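Local coordinates for protein transcriptional regulator, LRP/AsnC family (Neisseria meningitidis, PDB 2P5V) that acts as a global transcriptional regulator of the Lrp/AsnC family and probably binds specific DNA sequences, at the interface of chains A and B. Numbering follows the deposited sequence. Chains: chain A/B, Transcriptional regulator, LRP/AsnC family.

The interface of chains A and B. Residues chain A 122, 126-127; chain B 145.
The ring of A:Phe122 meets B:Leu145 at its rim, while one of its faces carries a methyl group from its own chain. On that face lies methyl CG2 of A:Val126, 3.2 Å above the ring plane and displaced toward the rim. The methyl CD2 of B:Leu145 comes up to the side of the ring marked by CD2 and CE2, slightly off the ring plane toward the face that carries the valine methyl; it stands 3.8 Å from CD2 of A:Phe122. The patch joins the Lrp/AsnC ligand-binding domains of two copies within the deposited assembly of eight, probably the octamer typical of this family. Chain A contributes helix 119-130, and chain B contributes B:Leu145, the one-residue break between strands 136-144 and 146-150. The winged helix-turn-helix domains take no part here and lie at the far ends of the pair, which suggests a role in assembling the oligomer rather than in direct DNA contact.

B:Leu145 is the knob of the contact, with 40 Å² of its surface hidden by chain A. The fork at CG, with CD1 anti to CA (chi2 180°), sends its methyls to two residues one helical turn apart: CD2 goes to the phenylalanine and CD1 to the valine. CD1 packs 3.8 Å from CG1 of A:Val126, and the two side chains run roughly perpendicular to each other. A:Val126 works with both branches, because CG1, anti to the backbone N (chi1 158°), points across to chain B and CG2 stays behind over the aromatic ring. The valine thus buttresses the phenylalanine while itself touching the leucine.

A:Leu127, next along the helix, approaches the main chain of B:Leu145 rather than its methyl fork. Its CD1 methyl lies 4.0 Å from the carbonyl O of B:Leu145, a loose van der Waals approach. Two-fold symmetry repeats the contact with the chains exchanged, the leucine of chain A then packing on the helix of chain B.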
ATOM      1  N   PHE A 122      25.440   7.297  -0.064  1.00 48.28           N
ATOM      2  CA  PHE A 122      24.296   6.391  -0.142  1.00 39.39           C
ATOM      3  C   PHE A 122      23.888   6.096  -1.572  1.00 42.08           C
ATOM      4  O   PHE A 122      23.599   4.946  -1.909  1.00 44.21           O
ATOM      5  CB  PHE A 122      23.076   6.941   0.583  1.00 44.57           C
ATOM      6  CG  PHE A 122      21.928   5.975   0.607  1.00 44.04           C
ATOM      7  CD1 PHE A 122      21.957   4.881   1.455  1.00 54.38           C
ATOM      8  CD2 PHE A 122      20.849   6.124  -0.241  1.00 36.96           C
ATOM      9  CE1 PHE A 122      20.920   3.975   1.487  1.00 54.35           C
ATOM     10  CE2 PHE A 122      19.826   5.221  -0.230  1.00 44.21           C
ATOM     11  CZ  PHE A 122      19.853   4.141   0.645  1.00 48.64           C
ATOM     12  N   VAL A 126      23.709   2.520  -3.511  1.00 49.83           N
ATOM     13  CA  VAL A 126      22.418   2.030  -4.002  1.00 45.18           C
ATOM     14  C   VAL A 126      22.460   1.797  -5.519  1.00 48.93           C
ATOM     15  O   VAL A 126      22.163   0.700  -5.987  1.00 46.14           O
ATOM     16  CB  VAL A 126      21.256   2.967  -3.585  1.00 52.00           C
ATOM     17  CG1 VAL A 126      20.039   2.820  -4.489  1.00 47.28           C
ATOM     18  CG2 VAL A 126      20.865   2.686  -2.136  1.00 54.09           C
ATOM     19  N   LEU A 127      22.882   2.810  -6.265  1.00 48.49           N
ATOM     20  CA  LEU A 127      22.874   2.758  -7.720  1.00 47.73           C
ATOM     21  C   LEU A 127      23.945   1.849  -8.317  1.00 53.94           C
ATOM     22  O   LEU A 127      23.662   1.100  -9.241  1.00 57.54           O
ATOM     23  CB  LEU A 127      23.002   4.173  -8.307  1.00 51.09           C
ATOM     24  CG  LEU A 127      21.758   5.064  -8.147  1.00 49.24           C
ATOM     25  CD1 LEU A 127      22.083   6.515  -8.449  1.00 52.47           C
ATOM     26  CD2 LEU A 127      20.638   4.575  -9.048  1.00 46.78           C
TER
ATOM     27  N   LEU B 145      18.380  10.467  -5.491  1.00 43.47           N
ATOM     28  CA  LEU B 145      19.538   9.635  -5.689  1.00 46.16           C
ATOM     29  C   LEU B 145      20.312  10.151  -6.883  1.00 47.20           C
ATOM     30  O   LEU B 145      21.543  10.121  -6.907  1.00 45.97           O
ATOM     31  CB  LEU B 145      19.103   8.191  -5.950  1.00 46.00           C
ATOM     32  CG  LEU B 145      18.479   7.416  -4.797  1.00 53.51           C
ATOM     33  CD1 LEU B 145      18.123   6.016  -5.275  1.00 58.64           C
ATOM     34  CD2 LEU B 145      19.429   7.358  -3.591  1.00 62.63           C
TER